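Local coordinates for Glucanase/chitosanase (Paenibacillus fukuinensis, PDB 4ZZ8), which probably hydrolyses glucan and chitosan as a family 8 glycoside hydrolase, this chain being its discoidin-like F5/8 type C domain, seen here with glucosamine bound, at residues T15-I20 with T37-A42; K64-D69 with S130-E135. All coordinates share one frame; numbering follows the deposited sequence. Where two conformers were deposited one is given.

Contact 1. Residues T15-I20 with T37-A42; sequences TATSSI and TRWASA. With GCS (2-amino-2-deoxy-beta-D-glucopyranose), chain C; SO4 (sulfate ion), chain D; EDO (1,2-ethanediol), chain I.
S19 receives two N-H groups from the 37-42 segment, one on its side chain and one on its carbonyl. The backbone N of A42 reaches S19 OG at 2.8 Å, and the indole NE1 of W39 reaches S19 O at 3.0 Å. The indole bond is fairly straight (161° at the hydrogen), lies in the carbonyl plane and keeps S19 O at the ring edge, which, with the groups over its faces, helps fix the rotation of the indole. W39 projects there with CG anti to its backbone N (chi1 173°). The methyl CG2 of T17 covers one face of this ring, 3.7 Å from the centroid of the five-membered ring, in a CH-pi contact; the backbone N of S41 lies over the opposite face, toward the rim. Beside the edge, I20 CG2 is 4.4 Å from W39 CD1, and I20 CA makes a C-H...O contact of 3.3 Å with A40 O. S41 OG donates to A42 O at 2.7 Å and is also met by the backbone N of Y129, while S18 OG turns to Q48 and W49. Away from the packing, the R38 guanidinium is bound at its edge: NE and NH2 each hold an oxygen of a sulfate probably taken up from the crystallisation liquor, and NH1 and NH2 converge on O3 of the glucosamine. The loop after strand 14-17, in one sheet of the beta sandwich, is thus fastened to residues 39-42, which include strand 39-40 of the other. Of its two strong polar grips, one satisfies NE1 of the buried W39, the other A42 N.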
ATOM      1  N   THR A  15      -5.232   6.580   6.244  1.00 11.37           N
ATOM      2  CA  THR A  15      -3.921   6.214   5.706  1.00 11.12           C
ATOM      3  C   THR A  15      -2.829   7.152   6.180  1.00  9.92           C
ATOM      4  O   THR A  15      -3.078   8.241   6.704  1.00 11.76           O
ATOM      5  CB  THR A  15      -3.939   6.240   4.133  1.00 11.83           C
ATOM      6  OG1 THR A  15      -4.207   7.603   3.715  1.00 14.50           O
ATOM      7  CG2 THR A  15      -4.881   5.254   3.564  1.00 13.07           C
ATOM      8  N   ALA A  16      -1.588   6.752   6.023  1.00 10.11           N
ATOM      9  CA  ALA A  16      -0.411   7.586   6.096  1.00  8.67           C
ATOM     10  C   ALA A  16       0.543   7.195   5.052  1.00  8.16           C
ATOM     11  O   ALA A  16       0.571   6.021   4.663  1.00  8.54           O
ATOM     12  CB  ALA A  16       0.247   7.435   7.437  1.00  9.48           C
ATOM     13  N   THR A  17       1.363   8.165   4.619  1.00  8.71           N
ATOM     14  CA  THR A  17       2.366   7.918   3.562  1.00  8.62           C
ATOM     15  C   THR A  17       3.714   8.448   3.942  1.00  8.84           C
ATOM     16  O   THR A  17       3.813   9.438   4.708  1.00  9.18           O
ATOM     17  CB  THR A  17       1.897   8.502   2.189  1.00  9.14           C
ATOM     18  OG1 THR A  17       1.725   9.890   2.350  1.00 10.01           O
ATOM     19  CG2 THR A  17       0.582   7.864   1.770  1.00  9.13           C
ATOM     20  N   SER A  18       4.765   7.903   3.336  1.00  8.07           N
ATOM     21  CA  SER A  18       6.090   8.454   3.470  1.00  8.17           C
ATOM     22  C   SER A  18       6.187   9.875   2.860  1.00  9.65           C
ATOM     23  O   SER A  18       6.841  10.733   3.505  1.00 10.76           O
ATOM     24  CB  SER A  18       7.123   7.591   2.839  1.00  8.08           C
ATOM     25  OG  SER A  18       6.753   7.287   1.475  1.00  9.75           O
ATOM     26  N   SER A  19       5.515  10.108   1.723  1.00  9.40           N
ATOM     27  CA  SER A  19       5.581  11.387   1.068  1.00  9.89           C
ATOM     28  C   SER A  19       4.419  11.429   0.075  1.00  9.99           C
ATOM     29  O   SER A  19       3.812  10.394  -0.190  1.00 10.05           O
ATOM     30  CB  SER A  19       6.905  11.502   0.302  1.00  9.83           C
ATOM     31  OG  SER A  19       7.060  10.538  -0.734  1.00  9.58           O
ATOM     32  N   ILE A  20       4.215  12.607  -0.490  1.00 10.18           N
ATOM     33  CA  ILE A  20       3.250  12.798  -1.549  1.00 11.61           C
ATOM     34  C   ILE A  20       3.837  13.688  -2.631  1.00 11.67           C
ATOM     35  O   ILE A  20       4.652  14.531  -2.344  1.00 13.25           O
ATOM     36  CB  ILE A  20       1.913  13.397  -1.022  1.00 15.15           C
ATOM     37  CG1 ILE A  20       2.052  14.821  -0.647  1.00 17.56           C
ATOM     38  CG2 ILE A  20       1.348  12.522   0.109  1.00 14.37           C
ATOM     39  CD1 ILE A  20       0.729  15.519  -0.470  1.00 17.95           C
ATOM     40  N   THR A  37      -8.221   8.086  -9.383  1.00 12.09           N
ATOM     41  CA  THR A  37      -7.497   8.868  -8.402  1.00 12.21           C
ATOM     42  C   THR A  37      -6.392   8.009  -7.784  1.00 12.02           C
ATOM     43  O   THR A  37      -6.555   6.795  -7.653  1.00  9.77           O
ATOM     44  CB  THR A  37      -8.393   9.324  -7.258  1.00 12.55           C
ATOM     45  OG1 THR A  37      -8.883   8.174  -6.502  1.00 12.18           O
ATOM     46  CG2 THR A  37      -9.623  10.177  -7.769  1.00 13.38           C
ATOM     47  N   ARG A  38      -5.262   8.612  -7.422  1.00 10.73           N
ATOM     48  CA  ARG A  38      -4.133   7.854  -6.978  1.00 10.18           C
ATOM     49  C   ARG A  38      -3.309   8.622  -5.953  1.00  8.73           C
ATOM     50  O   ARG A  38      -3.149   9.845  -5.975  1.00  9.64           O
ATOM     51  CB  ARG A  38      -3.164   7.457  -8.162  1.00  9.61           C
ATOM     52  CG  ARG A  38      -2.605   8.656  -8.956  1.00 11.01           C
ATOM     53  CD  ARG A  38      -2.046   8.191 -10.293  1.00 11.18           C
ATOM     54  NE  ARG A  38      -1.679   9.395 -11.077  1.00 10.63           N
ATOM     55  CZ  ARG A  38      -0.489   9.967 -11.127  1.00 11.28           C
ATOM     56  NH1 ARG A  38       0.524   9.402 -10.504  1.00 11.13           N
ATOM     57  NH2 ARG A  38      -0.333  11.126 -11.838  1.00 11.95           N
ATOM     58  N   TRP A  39      -2.794   7.842  -5.010  1.00  8.15           N
ATOM     59  CA  TRP A  39      -1.601   8.252  -4.294  1.00  8.38           C
ATOM     60  C   TRP A  39      -0.420   8.258  -5.227  1.00  8.67           C
ATOM     61  O   TRP A  39      -0.254   7.343  -6.023  1.00 10.06           O
ATOM     62  CB  TRP A  39      -1.324   7.306  -3.104  1.00  8.21           C
ATOM     63  CG  TRP A  39      -0.003   7.528  -2.368  1.00  8.19           C
ATOM     64  CD1 TRP A  39       0.403   8.685  -1.754  1.00  8.21           C
ATOM     65  CD2 TRP A  39       1.101   6.659  -2.320  1.00  8.72           C
ATOM     66  NE1 TRP A  39       1.693   8.591  -1.351  1.00  8.23           N
ATOM     67  CE2 TRP A  39       2.144   7.329  -1.651  1.00  8.05           C
ATOM     68  CE3 TRP A  39       1.351   5.347  -2.824  1.00  8.73           C
ATOM     69  CZ2 TRP A  39       3.365   6.701  -1.384  1.00  7.89           C
ATOM     70  CZ3 TRP A  39       2.533   4.750  -2.560  1.00  8.95           C
ATOM     71  CH2 TRP A  39       3.543   5.423  -1.822  1.00  8.21           C
ATOM     72  N   ALA A  40       0.446   9.233  -4.994  1.00  8.45           N
ATOM     73  CA  ALA A  40       1.777   9.244  -5.679  1.00  9.49           C
ATOM     74  C   ALA A  40       2.745   9.817  -4.686  1.00  8.78           C
ATOM     75  O   ALA A  40       2.478  10.848  -4.036  1.00  8.70           O
ATOM     76  CB  ALA A  40       1.735  10.105  -6.921  1.00  9.31           C
ATOM     77  N   SER A  41       3.916   9.191  -4.600  1.00  9.40           N
ATOM     78  CA  SER A  41       4.973   9.627  -3.659  1.00  9.42           C
ATOM     79  C   SER A  41       5.830  10.728  -4.266  1.00  9.51           C
ATOM     80  O   SER A  41       5.690  11.087  -5.447  1.00 10.87           O
ATOM     81  CB  SER A  41       5.881   8.444  -3.336  1.00  9.55           C
ATOM     82  OG  SER A  41       6.768   8.093  -4.423  1.00  9.58           O
ATOM     83  N   ALA A  42       6.733  11.289  -3.455  1.00 10.00           N
ATOM     84  CA  ALA A  42       7.844  12.071  -4.017  1.00  9.51           C
ATOM     85  C   ALA A  42       8.675  11.226  -4.907  1.00 10.27           C
ATOM     86  O   ALA A  42       8.708  10.000  -4.797  1.00  8.91           O
ATOM     87  CB  ALA A  42       8.685  12.676  -2.905  1.00  9.21           C
TER
HETATM   88  C1  GCS C   3       4.625  12.046 -14.001  1.00 16.68           C
HETATM   89  C2  GCS C   3       3.574  12.334 -12.961  1.00 14.25           C
HETATM   90  C3  GCS C   3       3.631  11.197 -11.930  1.00 13.75           C
HETATM   91  C4  GCS C   3       3.556   9.848 -12.633  1.00 13.49           C
HETATM   92  C5  GCS C   3       4.583   9.701 -13.746  1.00 14.76           C
HETATM   93  C6  GCS C   3       4.455   8.437 -14.539  1.00 12.81           C
HETATM   94  N2  GCS C   3       3.765  13.605 -12.325  1.00 14.90           N
HETATM   95  O3  GCS C   3       2.554  11.496 -10.998  1.00 13.45           O
HETATM   96  O4  GCS C   3       3.651   8.817 -11.659  1.00 14.83           O
HETATM   97  O5  GCS C   3       4.412  10.828 -14.612  1.00 15.54           O
HETATM   98  O6  GCS C   3       3.251   8.374 -15.255  1.00 14.84           O
HETATM   99  S   SO4 D 201      -3.861  12.395 -12.282  1.00 19.78           S
HETATM  100  O1  SO4 D 201      -2.764  12.119 -13.153  1.00 25.01           O
HETATM  101  O2  SO4 D 201      -5.137  12.321 -12.948  1.00 30.10           O
HETATM  102  O3  SO4 D 201      -3.802  11.383 -11.208  1.00 18.97           O
HETATM  103  O4  SO4 D 201      -3.713  13.695 -11.677  1.00 29.94           O
HETATM  104  C1  EDO I 206      -8.828   7.956   3.920  1.00 34.16           C
HETATM  105  O1  EDO I 206      -9.436   9.104   4.611  1.00 51.09           O
HETATM  106  C2  EDO I 206      -7.272   7.905   4.088  1.00 28.27           C
HETATM  107  O2  EDO I 206      -6.525   8.934   4.855  1.00 27.17           O

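Contact 2. Residues K64-D69 with S130-E135; sequences KLNWED and SLWEFE. With GCS (2-amino-2-deoxy-beta-D-glucopyranose), chain C.
K64 and E135 form a hydrogen-bonded antiparallel pair between strands 57-67 and 130-137, bonded in both directions: E135 N to K64 O at 2.8 Å, in the carbonyl plane, and K64 N to E135 O at 3.0 Å, from above that plane. At the next hydrogen-bonded pair, N66 N meets E133 O at 2.9 Å in an almost straight bond (177° at the hydrogen). N66 is also the single residue opposite W132 and E133 in a classic beta bulge: N66 O takes W132 N at 2.8 Å, nearly along the C=O axis, and E133 N weakly at 3.4 Å. Beyond the bulge, E68 N bonds to S130 O at 3.1 Å. The K64 and E135 side chains run alongside each other without a direct ion pair; one water accepts from K64 NZ and donates to E135 OE1, which Y137 also holds. E133 OE1 accepts from G33 N, and OE2 only weakly from the backbone N of D32 and of N34. W132 NE1 donates to a water in its ring plane that D69 OD1 also binds, while E68 CB lies over one face of this indole. With its chain bent at chi2 (-95°), the E68 carboxylate accepts from glucosamine through both oxygens: OE1 from O4 and OE2 from O6, each at 2.6 Å. The backbone N of A70 also binds OE1. On the apolar side, L131 CD2 sits over the six-membered ring of W67, whose NE1 is paired with D104. Strand 57-67 runs between 103-113 and 130-137, with 39-40 beyond; L65, L131 and F134 pack onto 48-54 and 115-123 of the facing sheet, closing the sandwich core.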
ATOM      1  N   LYS A  64      -4.924  -6.361  -3.226  1.00 11.83           N
ATOM      2  CA  LYS A  64      -4.874  -6.059  -4.648  1.00 12.52           C
ATOM      3  C   LYS A  64      -4.384  -4.629  -4.830  1.00 11.90           C
ATOM      4  O   LYS A  64      -4.949  -3.700  -4.234  1.00 11.51           O
ATOM      5  CB  LYS A  64      -6.247  -6.256  -5.293  1.00 16.37           C
ATOM      6  CG  LYS A  64      -6.321  -5.964  -6.801  1.00 21.29           C
ATOM      7  CD  LYS A  64      -7.731  -6.077  -7.362  1.00 28.70           C
ATOM      8  CE  LYS A  64      -7.960  -7.412  -8.012  1.00 35.21           C
ATOM      9  NZ  LYS A  64      -9.312  -7.378  -8.612  1.00 41.11           N
ATOM     10  N   LEU A  65      -3.273  -4.504  -5.580  1.00 11.34           N
ATOM     11  CA  LEU A  65      -2.699  -3.242  -5.938  1.00 11.67           C
ATOM     12  C   LEU A  65      -3.051  -2.929  -7.380  1.00 11.81           C
ATOM     13  O   LEU A  65      -2.890  -3.751  -8.293  1.00 12.77           O
ATOM     14  CB  LEU A  65      -1.201  -3.264  -5.766  1.00 11.16           C
ATOM     15  CG  LEU A  65      -0.685  -3.599  -4.362  1.00 11.43           C
ATOM     16  CD1 LEU A  65       0.837  -3.587  -4.263  1.00 12.50           C
ATOM     17  CD2 LEU A  65      -1.359  -2.777  -3.255  1.00 10.47           C
ATOM     18  N   ASN A  66      -3.471  -1.725  -7.599  1.00 13.17           N
ATOM     19  CA  ASN A  66      -3.651  -1.224  -8.961  1.00 12.63           C
ATOM     20  C   ASN A  66      -2.635  -0.102  -9.141  1.00 11.50           C
ATOM     21  O   ASN A  66      -2.865   1.029  -8.665  1.00 11.32           O
ATOM     22  CB  ASN A  66      -5.059  -0.687  -9.120  1.00 13.09           C
ATOM     23  CG  ASN A  66      -5.345  -0.137 -10.526  1.00 14.46           C
ATOM     24  OD1 ASN A  66      -6.518   0.225 -10.806  1.00 22.80           O
ATOM     25  ND2 ASN A  66      -4.389  -0.025 -11.345  1.00 14.33           N
ATOM     26  N   TRP A  67      -1.517  -0.416  -9.753  1.00 11.04           N
ATOM     27  CA  TRP A  67      -0.409   0.507  -9.951  1.00 11.54           C
ATOM     28  C   TRP A  67      -0.692   1.454 -11.113  1.00 11.49           C
ATOM     29  O   TRP A  67      -1.140   1.008 -12.169  1.00 13.72           O
ATOM     30  CB  TRP A  67       0.907  -0.189 -10.187  1.00 12.04           C
ATOM     31  CG  TRP A  67       1.434  -1.041  -9.090  1.00 11.96           C
ATOM     32  CD1 TRP A  67       1.307  -2.409  -8.955  1.00 12.34           C
ATOM     33  CD2 TRP A  67       2.231  -0.594  -7.984  1.00 11.26           C
ATOM     34  NE1 TRP A  67       1.981  -2.800  -7.804  1.00 12.34           N
ATOM     35  CE2 TRP A  67       2.586  -1.706  -7.234  1.00 11.26           C
ATOM     36  CE3 TRP A  67       2.688   0.673  -7.572  1.00 11.51           C
ATOM     37  CZ2 TRP A  67       3.334  -1.596  -6.045  1.00 11.42           C
ATOM     38  CZ3 TRP A  67       3.404   0.773  -6.436  1.00 10.24           C
ATOM     39  CH2 TRP A  67       3.715  -0.331  -5.679  1.00 11.15           C
ATOM     40  N   GLU A  68      -0.258   2.696 -10.947  1.00 12.36           N
ATOM     41  CA  GLU A  68      -0.038   3.611 -12.074  1.00 11.73           C
ATOM     42  C   GLU A  68       1.296   3.307 -12.745  1.00 12.70           C
ATOM     43  O   GLU A  68       2.007   2.413 -12.328  1.00 12.88           O
ATOM     44  CB  GLU A  68      -0.151   5.040 -11.537  1.00 11.66           C
ATOM     45  CG  GLU A  68      -0.173   6.174 -12.542  1.00 12.01           C
ATOM     46  CD  GLU A  68       1.177   6.859 -12.842  1.00 14.57           C
ATOM     47  OE1 GLU A  68       2.225   6.640 -12.144  1.00 11.95           O
ATOM     48  OE2 GLU A  68       1.197   7.585 -13.905  1.00 14.15           O
ATOM     49  N   ASP A  69       1.656   4.025 -13.818  1.00 12.95           N
ATOM     50  CA  ASP A  69       2.842   3.679 -14.577  0.60 14.24           C
ATOM     51  C   ASP A  69       4.098   3.681 -13.703  1.00 13.61           C
ATOM     52  O   ASP A  69       5.019   2.881 -13.944  1.00 13.68           O
ATOM     53  CB  ASP A  69       2.965   4.636 -15.782  0.60 16.89           C
ATOM     54  CG  ASP A  69       1.674   4.715 -16.648  0.60 20.41           C
ATOM     55  OD1 ASP A  69       0.521   4.747 -16.124  0.60 23.29           O
ATOM     56  OD2 ASP A  69       1.849   4.732 -17.891  0.60 25.17           O
ATOM     57  N   SER A 130       3.328   5.069  -7.380  1.00  9.26           N
ATOM     58  CA  SER A 130       1.924   5.569  -7.399  1.00  9.69           C
ATOM     59  C   SER A 130       0.915   4.450  -7.568  1.00  9.68           C
ATOM     60  O   SER A 130       1.151   3.545  -8.363  1.00 10.65           O
ATOM     61  CB  SER A 130       1.766   6.596  -8.548  1.00 10.41           C
ATOM     62  OG  SER A 130       0.476   7.160  -8.587  1.00 10.84           O
ATOM     63  N   LEU A 131      -0.100   4.456  -6.705  1.00 10.06           N
ATOM     64  CA  LEU A 131      -1.186   3.482  -6.663  1.00  8.42           C
ATOM     65  C   LEU A 131      -2.524   4.156  -6.897  1.00  8.69           C
ATOM     66  O   LEU A 131      -2.890   5.028  -6.128  1.00 10.13           O
ATOM     67  CB  LEU A 131      -1.220   2.781  -5.290  1.00  8.63           C
ATOM     68  CG  LEU A 131      -0.064   1.801  -5.061  1.00  9.14           C
ATOM     69  CD1 LEU A 131       0.121   1.556  -3.572  1.00 10.29           C
ATOM     70  CD2 LEU A 131      -0.299   0.463  -5.742  1.00  9.77           C
ATOM     71  N   TRP A 132      -3.273   3.711  -7.892  1.00 10.52           N
ATOM     72  CA  TRP A 132      -4.645   4.124  -8.042  1.00 10.62           C
ATOM     73  C   TRP A 132      -5.500   3.562  -6.925  1.00 11.20           C
ATOM     74  O   TRP A 132      -6.368   4.192  -6.408  1.00  9.50           O
ATOM     75  CB  TRP A 132      -5.197   3.605  -9.362  1.00 12.69           C
ATOM     76  CG  TRP A 132      -4.561   4.112 -10.663  1.00 12.02           C
ATOM     77  CD1 TRP A 132      -3.710   3.386 -11.511  1.00 13.44           C
ATOM     78  CD2 TRP A 132      -4.660   5.419 -11.238  1.00 12.00           C
ATOM     79  NE1 TRP A 132      -3.322   4.163 -12.585  1.00 13.69           N
ATOM     80  CE2 TRP A 132      -3.863   5.412 -12.431  1.00 12.81           C
ATOM     81  CE3 TRP A 132      -5.319   6.587 -10.893  1.00 13.06           C
ATOM     82  CZ2 TRP A 132      -3.810   6.526 -13.269  1.00 13.60           C
ATOM     83  CZ3 TRP A 132      -5.186   7.750 -11.689  1.00 13.28           C
ATOM     84  CH2 TRP A 132      -4.424   7.670 -12.871  1.00 14.25           C
ATOM     85  N   GLU A 133      -5.247   2.323  -6.585  1.00 10.72           N
ATOM     86  CA  GLU A 133      -5.926   1.632  -5.496  1.00 12.36           C
ATOM     87  C   GLU A 133      -5.038   0.642  -4.781  1.00 11.09           C
ATOM     88  O   GLU A 133      -4.159  -0.012  -5.339  1.00 11.42           O
ATOM     89  CB  GLU A 133      -7.236   0.899  -5.957  1.00 13.54           C
ATOM     90  CG  GLU A 133      -8.365   1.852  -6.276  1.00 14.29           C
ATOM     91  CD  GLU A 133      -8.923   2.583  -5.107  1.00 14.07           C
ATOM     92  OE1 GLU A 133      -9.470   1.968  -4.109  1.00 16.27           O
ATOM     93  OE2 GLU A 133      -8.849   3.782  -5.001  1.00 13.08           O
ATOM     94  N   PHE A 134      -5.327   0.510  -3.483  1.00 11.61           N
ATOM     95  CA  PHE A 134      -4.665  -0.441  -2.535  1.00 10.37           C
ATOM     96  C   PHE A 134      -5.850  -1.055  -1.738  1.00 10.69           C
ATOM     97  O   PHE A 134      -6.444  -0.373  -0.918  1.00 11.63           O
ATOM     98  CB  PHE A 134      -3.746   0.383  -1.611  1.00 10.96           C
ATOM     99  CG  PHE A 134      -3.071  -0.348  -0.468  1.00 10.87           C
ATOM    100  CD1 PHE A 134      -3.142  -1.732  -0.306  1.00 10.18           C
ATOM    101  CD2 PHE A 134      -2.244   0.364   0.427  1.00 11.32           C
ATOM    102  CE1 PHE A 134      -2.503  -2.335   0.806  1.00  9.22           C
ATOM    103  CE2 PHE A 134      -1.635  -0.200   1.517  1.00 11.73           C
ATOM    104  CZ  PHE A 134      -1.771  -1.578   1.733  1.00  9.95           C
ATOM    105  N   GLU A 135      -6.212  -2.257  -2.130  1.00 11.79           N
ATOM    106  CA  GLU A 135      -7.391  -3.000  -1.615  1.00 12.45           C
ATOM    107  C   GLU A 135      -6.922  -4.122  -0.712  1.00 10.79           C
ATOM    108  O   GLU A 135      -5.841  -4.727  -0.927  1.00 10.69           O
ATOM    109  CB  GLU A 135      -8.183  -3.591  -2.773  1.00 13.53           C
ATOM    110  CG  GLU A 135      -8.563  -2.548  -3.821  1.00 15.61           C
ATOM    111  CD  GLU A 135      -9.275  -3.133  -5.034  1.00 18.85           C
ATOM    112  OE1 GLU A 135      -9.479  -4.354  -5.089  1.00 17.83           O
ATOM    113  OE2 GLU A 135      -9.475  -2.345  -5.965  1.00 20.65           O
TER
HETATM  114  C1  GCS C   3       4.625  12.046 -14.001  1.00 16.68           C
HETATM  115  C2  GCS C   3       3.574  12.334 -12.961  1.00 14.25           C
HETATM  116  C3  GCS C   3       3.631  11.197 -11.930  1.00 13.75           C
HETATM  117  C4  GCS C   3       3.556   9.848 -12.633  1.00 13.49           C
HETATM  118  C5  GCS C   3       4.583   9.701 -13.746  1.00 14.76           C
HETATM  119  C6  GCS C   3       4.455   8.437 -14.539  1.00 12.81           C
HETATM  120  N2  GCS C   3       3.765  13.605 -12.325  1.00 14.90           N
HETATM  121  O3  GCS C   3       2.554  11.496 -10.998  1.00 13.45           O
HETATM  122  O4  GCS C   3       3.651   8.817 -11.659  1.00 14.83           O
HETATM  123  O5  GCS C   3       4.412  10.828 -14.612  1.00 15.54           O
HETATM  124  O6  GCS C   3       3.251   8.374 -15.255  1.00 14.84           O
HETATM  125  O   HOH W   1     -10.887  -5.294  -7.188  1.00 39.41           O
HETATM  126  O   HOH W   2      -1.929   3.511 -14.975  1.00 26.39           O

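How the contacts relate
Contacts 1 and 2 have centres 11 Å apart and adjoin where strands 39-40 and 130-137 lie side by side in one sheet. S130 is the polar link between them: its OG is 2.7 Å from W39 O and 3.0 Å from R38 NH1, both probable hydrogen bonds. R38 also lies against W132, with R38 CD 3.5 Å from W132 CZ3, in a cation-pi arrangement. The two contacts share one bound glucosamine, while another lies about 6 Å from the E68 side chain. To the shared sugar R38 from contact 1 donates, E68 from contact 2 accepts from it, and E21 and Y43 also hydrogen-bond to it. R38 NH1 and E68 OE1 form no more than a long, weak ion pair.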